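Local coordinates for ancestral congerin Con-anc (PDB 3AJZ), which binds a galactose- and glucose-containing glycan and, as a reconstructed ancestral fish galectin, is probably a lectin for beta-galactosides, at residues 31-36 against 119-124; 73-78 against 105-110. All coordinates share one frame; numbering follows the deposited sequence. Where two conformers were deposited one is given.

Overall arrangement
Two ways of joining strands in a galectin beta sandwich are illustrated by this pair of contacts, whose centres lie about 17 Å apart and whose nearest atoms are about 6 Å apart. Interaction 1 is a buried, hydrogen-bonded strand pair inside the sheet that carries the glycan pocket. Interaction 2 lies at the surface and runs from that sheet, through strand 68-75, to strand 106-110, an outermost strand of the five-stranded sheet. Along the chain interaction 2 is nested within the loop that interaction 1 closes, and strand 106-110 leads on to strand 117-125. The first contact thus builds the binding sheet, while the second links its rim to the other layer.

Interaction 1. Residues 31-36 against 119-124; sequences FSINVG and NFIYLA
Gly36 O is gripped by two consecutive backbone amides, Asn119 N at 3.0 Å and Phe120 N at 3.1 Å, the signature of a classic beta bulge. From here residues 31-36 and 119-124 run on as an antiparallel pair, with Gly36, Asn34 and Ser32 in hydrogen-bonded positions opposite Phe120, Tyr122 and Ala124. The Phe120 ring folds over Gly36, whose CA makes a CH-pi contact at 3.8 Å from the ring centroid.

Asn34 lies flat against the Tyr122 ring, the two planes only 17° apart, and its CB sits over the ring centre, 3.7 Å from the centroid. Tyr122 chi1 of 70° places CG between its own backbone N and carbonyl carbon, which brings the ring across to Asn34. Asn34 ND2 donates in its amide plane to Ser32 OG at 3.0 Å and to Tyr122 O at 3.2 Å, reaching that carbonyl from above its plane, while OD1 is hydrogen-bonded to ND1 of His45, a residue of the glycan pocket.

On the opposite face Leu123 CD1 meets Ile33 CG1 at 3.5 Å and the edge of the Phe31 ring. With Val35 and Ile121 this apolar layer packs on strands 18-24 and 127-134 of the other sheet. The pair is therefore two-sided: an apolar face contributes to the sandwich core, and on the other the twice-donating amide of Asn34 probably helps to orient His45.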
ATOM      1  N   PHE A  31       5.680 -10.813  13.859  1.00 11.02           N
ATOM      2  CA  PHE A  31       4.837 -10.196  12.832  1.00 11.10           C
ATOM      3  C   PHE A  31       5.026 -10.954  11.518  1.00 10.67           C
ATOM      4  O   PHE A  31       6.101 -11.503  11.275  1.00 10.99           O
ATOM      5  CB  PHE A  31       5.155  -8.699  12.660  1.00 11.85           C
ATOM      6  CG  PHE A  31       6.418  -8.445  11.883  1.00 12.41           C
ATOM      7  CD1 PHE A  31       7.643  -8.441  12.527  1.00 13.86           C
ATOM      8  CD2 PHE A  31       6.362  -8.244  10.491  1.00 12.26           C
ATOM      9  CE1 PHE A  31       8.835  -8.205  11.806  1.00 15.01           C
ATOM     10  CE2 PHE A  31       7.541  -8.011   9.753  1.00 13.69           C
ATOM     11  CZ  PHE A  31       8.760  -7.996  10.401  1.00 12.78           C
ATOM     12  N   SER A  32       4.013 -10.910  10.646  1.00 10.94           N
ATOM     13  CA  SER A  32       4.126 -11.574   9.345  1.00 10.88           C
ATOM     14  C   SER A  32       3.851 -10.713   8.122  1.00 11.21           C
ATOM     15  O   SER A  32       3.076  -9.758   8.178  1.00 11.76           O
ATOM     16  CB  SER A  32       3.257 -12.854   9.269  1.00 11.78           C
ATOM     17  OG  SER A  32       1.897 -12.504   9.497  1.00 11.79           O
ATOM     18  N   ILE A  33       4.495 -11.084   7.020  1.00 11.14           N
ATOM     19  CA  ILE A  33       4.161 -10.593   5.702  1.00 12.39           C
ATOM     20  C   ILE A  33       3.459 -11.698   4.941  1.00 12.59           C
ATOM     21  O   ILE A  33       3.906 -12.878   4.987  1.00 13.24           O
ATOM     22  CB  ILE A  33       5.423 -10.160   4.959  1.00 12.79           C
ATOM     23  CG1 ILE A  33       6.021  -8.940   5.654  1.00 16.90           C
ATOM     24  CG2 ILE A  33       5.088  -9.780   3.526  1.00 15.15           C
ATOM     25  CD1 ILE A  33       7.386  -8.583   5.138  1.00 21.65           C
ATOM     26  N   ASN A  34       2.366 -11.351   4.266  1.00 11.66           N
ATOM     27  CA  ASN A  34       1.471 -12.373   3.695  1.00 12.28           C
ATOM     28  C   ASN A  34       1.135 -11.956   2.292  1.00 13.08           C
ATOM     29  O   ASN A  34       0.467 -10.942   2.133  1.00 15.00           O
ATOM     30  CB  ASN A  34       0.190 -12.443   4.518  1.00 12.17           C
ATOM     31  CG  ASN A  34       0.458 -12.835   5.937  1.00 13.14           C
ATOM     32  OD1 ASN A  34       0.519 -14.026   6.243  1.00 14.26           O
ATOM     33  ND2 ASN A  34       0.632 -11.863   6.816  1.00 11.78           N
ATOM     34  N   VAL A  35       1.572 -12.720   1.289  1.00 11.96           N
ATOM     35  CA  VAL A  35       1.355 -12.398  -0.137  1.00 12.15           C
ATOM     36  C   VAL A  35       0.443 -13.453  -0.742  1.00 13.01           C
ATOM     37  O   VAL A  35       0.616 -14.639  -0.450  1.00 12.48           O
ATOM     38  CB  VAL A  35       2.707 -12.404  -0.901  1.00 12.88           C
ATOM     39  CG1 VAL A  35       2.474 -12.145  -2.405  1.00 13.59           C
ATOM     40  CG2 VAL A  35       3.665 -11.362  -0.294  1.00 14.13           C
ATOM     41  N   GLY A  36      -0.507 -13.061  -1.577  1.00 12.39           N
ATOM     42  CA  GLY A  36      -1.355 -14.098  -2.149  1.00 14.42           C
ATOM     43  C   GLY A  36      -2.213 -13.613  -3.289  1.00 16.97           C
ATOM     44  O   GLY A  36      -2.071 -12.476  -3.778  1.00 15.01           O
ATOM     45  N   ASN A 119      -2.069 -10.651  -6.141  1.00 15.74           N
ATOM     46  CA  ASN A 119      -2.864  -9.451  -6.110  1.00 16.43           C
ATOM     47  C   ASN A 119      -3.058  -8.829  -4.734  1.00 16.55           C
ATOM     48  O   ASN A 119      -3.744  -7.814  -4.623  1.00 16.69           O
ATOM     49  CB  ASN A 119      -4.187  -9.704  -6.819  1.00 16.78           C
ATOM     50  CG  ASN A 119      -4.978 -10.809  -6.191  1.00 19.29           C
ATOM     51  OD1 ASN A 119      -5.336 -10.749  -5.009  1.00 20.78           O
ATOM     52  ND2 ASN A 119      -5.283 -11.841  -6.993  1.00 21.51           N
ATOM     53  N   PHE A 120      -2.434  -9.400  -3.703  1.00 15.83           N
ATOM     54  CA  PHE A 120      -2.455  -8.766  -2.375  1.00 16.49           C
ATOM     55  C   PHE A 120      -1.239  -9.033  -1.538  1.00 15.57           C
ATOM     56  O   PHE A 120      -0.549 -10.038  -1.717  1.00 14.68           O
ATOM     57  CB  PHE A 120      -3.710  -9.092  -1.561  1.00 16.95           C
ATOM     58  CG  PHE A 120      -3.721 -10.472  -0.964  1.00 17.77           C
ATOM     59  CD1 PHE A 120      -4.490 -11.478  -1.549  1.00 20.45           C
ATOM     60  CD2 PHE A 120      -2.972 -10.766   0.177  1.00 18.47           C
ATOM     61  CE1 PHE A 120      -4.513 -12.774  -0.994  1.00 22.13           C
ATOM     62  CE2 PHE A 120      -2.958 -12.070   0.727  1.00 19.99           C
ATOM     63  CZ  PHE A 120      -3.745 -13.063   0.140  1.00 20.53           C
ATOM     64  N   ILE A 121      -0.971  -8.085  -0.642  1.00 15.41           N
ATOM     65  CA  ILE A 121       0.024  -8.267   0.420  1.00 15.08           C
ATOM     66  C   ILE A 121      -0.537  -7.618   1.657  1.00 15.42           C
ATOM     67  O   ILE A 121      -1.046  -6.487   1.596  1.00 16.37           O
ATOM     68  CB  ILE A 121       1.467  -7.667   0.097  1.00 15.90           C
ATOM     69  CG1 ILE A 121       2.440  -7.866   1.288  1.00 14.87           C
ATOM     70  CG2 ILE A 121       1.382  -6.205  -0.423  1.00 15.61           C
ATOM     71  CD1 ILE A 121       2.459  -6.765   2.349  1.00 17.67           C
ATOM     72  N   TYR A 122      -0.482  -8.336   2.783  1.00 14.64           N
ATOM     73  CA  TYR A 122      -0.849  -7.716   4.051  1.00 15.53           C
ATOM     74  C   TYR A 122       0.070  -8.061   5.205  1.00 15.05           C
ATOM     75  O   TYR A 122       0.734  -9.120   5.208  1.00 14.29           O
ATOM     76  CB  TYR A 122      -2.313  -7.988   4.427  1.00 15.64           C
ATOM     77  CG  TYR A 122      -2.632  -9.406   4.826  1.00 15.93           C
ATOM     78  CD1 TYR A 122      -2.492  -9.822   6.150  1.00 15.46           C
ATOM     79  CD2 TYR A 122      -3.117 -10.314   3.888  1.00 17.79           C
ATOM     80  CE1 TYR A 122      -2.823 -11.133   6.525  1.00 16.29           C
ATOM     81  CE2 TYR A 122      -3.454 -11.612   4.237  1.00 17.73           C
ATOM     82  CZ  TYR A 122      -3.293 -12.019   5.545  1.00 17.46           C
ATOM     83  OH  TYR A 122      -3.651 -13.309   5.918  1.00 22.68           O
ATOM     84  N   LEU A 123       0.154  -7.140   6.163  1.00 15.38           N
ATOM     85  CA  LEU A 123       0.961  -7.356   7.358  1.00 15.41           C
ATOM     86  C   LEU A 123       0.046  -7.812   8.478  1.00 15.56           C
ATOM     87  O   LEU A 123      -1.074  -7.341   8.553  1.00 16.81           O
ATOM     88  CB  LEU A 123       1.663  -6.042   7.774  1.00 16.49           C
ATOM     89  CG  LEU A 123       3.012  -6.203   8.469  1.00 19.92           C
ATOM     90  CD1 LEU A 123       3.971  -6.676   7.389  1.00 23.03           C
ATOM     91  CD2 LEU A 123       3.541  -4.924   9.018  1.00 20.15           C
ATOM     92  N   ALA A 124       0.552  -8.703   9.338  1.00 14.26           N
ATOM     93  CA  ALA A 124      -0.159  -9.097  10.562  1.00 13.67           C
ATOM     94  C   ALA A 124       0.777  -9.095  11.757  1.00 13.73           C
ATOM     95  O   ALA A 124       2.006  -9.248  11.619  1.00 13.30           O
ATOM     96  CB  ALA A 124      -0.791 -10.487  10.401  1.00 12.36           C
TER

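Interaction 2. Residues 73-78 against 105-110; sequences QRSKNF and HKVEFP
At one side of the galectin beta sandwich, Gln73 from strand 68-75 of the glycan-binding sheet reaches Phe109 and Pro110 on strand 106-110, an outermost strand of the opposing sheet. The two short strand segments run almost exactly antiparallel, but their axes are 9.0 Å apart, and no direct hydrogen bond joins them. Each is instead paired within its own sheet by backbone hydrogen bonds, Gln73 with Leu61 and Phe109 with Phe97.

Side chains and two waters make the contact. The Gln73 chain is extended beyond CG and brings its amide tip to tip with Pro110, NE2 lying 3.7 Å from CD of the proline. Its OE1 approaches Phe109 CD1 obliquely, with amide and ring planes 64° apart, and accepts from two waters. One water donates to Gln73 OE1 at 2.6 Å and to Glu108 O at 2.9 Å; the second repeats the bridge with a longer reach to the same carbonyl. Two waters thus bridge the Gln73 side chain and the Glu108 backbone.

Arg74, next in sequence to Gln73, points away from strand 106-110 and lines the glycan pocket, where it touches the glucose and forms salt bridges with Glu72 and Asp55. Farther along, Ser75 faces Val107, its OG 4.1 Å from CG2. The same OG accepts from Asn77 N at 3.2 Å, closing an ST turn just where the strand ends.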
ATOM      1  N   GLN A  73       8.575 -24.254   7.015  1.00 13.54           N
ATOM      2  CA  GLN A  73      10.007 -24.225   6.828  1.00 14.71           C
ATOM      3  C   GLN A  73      10.549 -23.153   7.746  1.00 15.17           C
ATOM      4  O   GLN A  73       9.828 -22.220   8.123  1.00 15.44           O
ATOM      5  CB  GLN A  73      10.357 -23.913   5.376  1.00 14.46           C
ATOM      6  CG  GLN A  73       9.847 -25.004   4.412  1.00 18.72           C
ATOM      7  CD  GLN A  73      10.357 -24.906   2.984  1.00 20.11           C
ATOM      8  OE1 GLN A  73      11.132 -23.977   2.586  1.00 18.39           O
ATOM      9  NE2 GLN A  73       9.919 -25.895   2.179  1.00 21.09           N
ATOM     10  N   ARG A  74      11.791 -23.310   8.162  1.00 15.06           N
ATOM     11  CA  ARG A  74      12.379 -22.386   9.129  1.00 15.22           C
ATOM     12  C   ARG A  74      13.693 -21.857   8.648  1.00 16.63           C
ATOM     13  O   ARG A  74      14.436 -22.542   7.932  1.00 17.41           O
ATOM     14  CB  ARG A  74      12.554 -23.038  10.502  1.00 15.19           C
ATOM     15  CG  ARG A  74      11.235 -23.088  11.296  0.50  9.37           C
ATOM     16  CD  ARG A  74      11.316 -23.877  12.620  0.50  8.50           C
ATOM     17  NE  ARG A  74      10.118 -23.631  13.441  0.50  7.02           N
ATOM     18  CZ  ARG A  74       8.899 -24.067  13.143  0.50  5.59           C
ATOM     19  NH1 ARG A  74       8.692 -24.819  12.070  0.50  7.50           N
ATOM     20  NH2 ARG A  74       7.886 -23.721  13.919  0.50  5.90           N
ATOM     21  N   SER A  75      13.980 -20.623   9.046  1.00 16.90           N
ATOM     22  CA  SER A  75      15.317 -20.049   8.921  1.00 17.88           C
ATOM     23  C   SER A  75      15.722 -19.461  10.271  1.00 18.56           C
ATOM     24  O   SER A  75      14.921 -18.830  10.951  1.00 18.41           O
ATOM     25  CB  SER A  75      15.331 -18.966   7.850  1.00 18.67           C
ATOM     26  OG  SER A  75      16.633 -18.359   7.771  1.00 21.71           O
ATOM     27  N   LYS A  76      16.976 -19.659  10.659  1.00 19.02           N
ATOM     28  CA  LYS A  76      17.533 -19.061  11.876  1.00 20.26           C
ATOM     29  C   LYS A  76      18.253 -17.744  11.594  1.00 19.65           C
ATOM     30  O   LYS A  76      18.843 -17.157  12.505  1.00 19.78           O
ATOM     31  CB  LYS A  76      18.510 -20.029  12.558  1.00 22.04           C
ATOM     32  CG  LYS A  76      17.892 -21.343  12.983  1.00 26.64           C
ATOM     33  CD  LYS A  76      17.601 -21.362  14.461  1.00 33.03           C
ATOM     34  CE  LYS A  76      16.273 -20.741  14.780  1.00 34.84           C
ATOM     35  NZ  LYS A  76      16.044 -20.693  16.263  1.00 39.23           N
ATOM     36  N   ASN A  77      18.236 -17.305  10.338  1.00 19.08           N
ATOM     37  CA  ASN A  77      18.733 -15.967  10.002  1.00 19.85           C
ATOM     38  C   ASN A  77      17.674 -14.970  10.405  1.00 18.33           C
ATOM     39  O   ASN A  77      16.592 -14.958   9.837  1.00 19.25           O
ATOM     40  CB  ASN A  77      19.020 -15.826   8.508  1.00 22.31           C
ATOM     41  CG  ASN A  77      20.301 -16.494   8.109  1.00 26.40           C
ATOM     42  OD1 ASN A  77      21.376 -16.133   8.588  1.00 34.57           O
ATOM     43  ND2 ASN A  77      20.200 -17.494   7.251  1.00 32.87           N
ATOM     44  N   PHE A  78      17.983 -14.123  11.374  1.00 16.27           N
ATOM     45  CA  PHE A  78      16.926 -13.295  11.997  1.00 14.98           C
ATOM     46  C   PHE A  78      17.377 -11.863  12.215  1.00 13.87           C
ATOM     47  O   PHE A  78      17.566 -11.440  13.348  1.00 14.56           O
ATOM     48  CB  PHE A  78      16.469 -13.921  13.311  1.00 15.01           C
ATOM     49  CG  PHE A  78      15.119 -13.422  13.750  1.00 15.14           C
ATOM     50  CD1 PHE A  78      14.986 -12.455  14.763  1.00 16.54           C
ATOM     51  CD2 PHE A  78      13.979 -13.850  13.079  1.00 14.71           C
ATOM     52  CE1 PHE A  78      13.710 -11.980  15.142  1.00 16.06           C
ATOM     53  CE2 PHE A  78      12.706 -13.366  13.451  1.00 15.60           C
ATOM     54  CZ  PHE A  78      12.581 -12.433  14.463  1.00 15.81           C
ATOM     55  N   HIS A 105      20.940 -11.681   3.478  1.00 16.55           N
ATOM     56  CA  HIS A 105      20.686 -13.120   3.382  0.50 17.27           C
ATOM     57  C   HIS A 105      19.416 -13.330   2.562  1.00 17.45           C
ATOM     58  O   HIS A 105      18.489 -12.524   2.638  1.00 16.95           O
ATOM     59  CB  HIS A 105      20.530 -13.742   4.783  0.50 17.45           C
ATOM     60  CG  HIS A 105      21.820 -14.179   5.422  0.50 20.22           C
ATOM     61  ND1 HIS A 105      22.517 -13.397   6.320  0.50 23.49           N
ATOM     62  CD2 HIS A 105      22.504 -15.346   5.336  0.50 21.24           C
ATOM     63  CE1 HIS A 105      23.586 -14.052   6.741  0.50 23.28           C
ATOM     64  NE2 HIS A 105      23.601 -15.240   6.161  0.50 23.12           N
ATOM     65  N   LYS A 106      19.377 -14.419   1.798  1.00 18.47           N
ATOM     66  CA  LYS A 106      18.225 -14.754   0.970  1.00 19.05           C
ATOM     67  C   LYS A 106      17.631 -16.066   1.464  1.00 18.98           C
ATOM     68  O   LYS A 106      18.347 -17.066   1.698  1.00 21.31           O
ATOM     69  CB  LYS A 106      18.643 -14.933  -0.485  1.00 20.81           C
ATOM     70  CG  LYS A 106      19.453 -13.785  -1.051  1.00 23.96           C
ATOM     71  CD  LYS A 106      20.144 -14.251  -2.329  1.00 28.91           C
ATOM     72  CE  LYS A 106      21.059 -13.188  -2.940  1.00 31.53           C
ATOM     73  NZ  LYS A 106      20.312 -12.088  -3.623  1.00 34.14           N
ATOM     74  N   VAL A 107      16.314 -16.063   1.628  1.00 15.27           N
ATOM     75  CA  VAL A 107      15.572 -17.269   1.937  1.00 15.13           C
ATOM     76  C   VAL A 107      14.813 -17.637   0.669  1.00 15.18           C
ATOM     77  O   VAL A 107      14.283 -16.760  -0.032  1.00 16.26           O
ATOM     78  CB  VAL A 107      14.594 -17.031   3.088  1.00 15.54           C
ATOM     79  CG1 VAL A 107      13.875 -18.337   3.425  0.50 12.10           C
ATOM     80  CG2 VAL A 107      15.353 -16.545   4.333  0.50 12.79           C
ATOM     81  N   GLU A 108      14.797 -18.930   0.346  1.00 14.90           N
ATOM     82  CA  GLU A 108      13.961 -19.437  -0.750  1.00 14.63           C
ATOM     83  C   GLU A 108      12.819 -20.242  -0.171  1.00 13.92           C
ATOM     84  O   GLU A 108      12.980 -20.948   0.831  1.00 15.20           O
ATOM     85  CB  GLU A 108      14.772 -20.305  -1.712  1.00 15.60           C
ATOM     86  CG  GLU A 108      15.780 -19.449  -2.483  1.00 16.65           C
ATOM     87  CD  GLU A 108      16.546 -20.218  -3.536  1.00 22.15           C
ATOM     88  OE1 GLU A 108      16.171 -21.366  -3.899  1.00 23.58           O
ATOM     89  OE2 GLU A 108      17.535 -19.639  -4.020  1.00 24.05           O
ATOM     90  N   PHE A 109      11.664 -20.113  -0.801  1.00 12.78           N
ATOM     91  CA  PHE A 109      10.477 -20.850  -0.358  1.00 12.99           C
ATOM     92  C   PHE A 109       9.712 -21.267  -1.613  1.00 12.84           C
ATOM     93  O   PHE A 109       9.575 -20.498  -2.573  1.00 13.14           O
ATOM     94  CB  PHE A 109       9.625 -19.986   0.563  1.00 12.77           C
ATOM     95  CG  PHE A 109       8.410 -20.681   1.072  1.00 12.64           C
ATOM     96  CD1 PHE A 109       8.484 -21.496   2.192  1.00 12.21           C
ATOM     97  CD2 PHE A 109       7.185 -20.502   0.450  1.00 13.09           C
ATOM     98  CE1 PHE A 109       7.314 -22.171   2.642  1.00 13.19           C
ATOM     99  CE2 PHE A 109       6.043 -21.144   0.929  1.00 14.71           C
ATOM    100  CZ  PHE A 109       6.137 -21.971   2.015  1.00 14.18           C
ATOM    101  N   PRO A 110       9.205 -22.518  -1.650  1.00 13.34           N
ATOM    102  CA  PRO A 110       8.558 -22.947  -2.907  1.00 13.44           C
ATOM    103  C   PRO A 110       7.270 -22.171  -3.313  1.00 12.23           C
ATOM    104  O   PRO A 110       6.452 -21.808  -2.439  1.00 12.68           O
ATOM    105  CB  PRO A 110       8.276 -24.447  -2.660  1.00 13.33           C
ATOM    106  CG  PRO A 110       8.212 -24.549  -1.136  1.00 16.04           C
ATOM    107  CD  PRO A 110       9.228 -23.570  -0.610  1.00 14.64           C
TER
HETATM  108  O   HOH W   1      12.339 -21.857   3.518  1.00 22.70           O
HETATM  109  O   HOH W   2      12.911 -24.214   0.419  1.00 27.32           O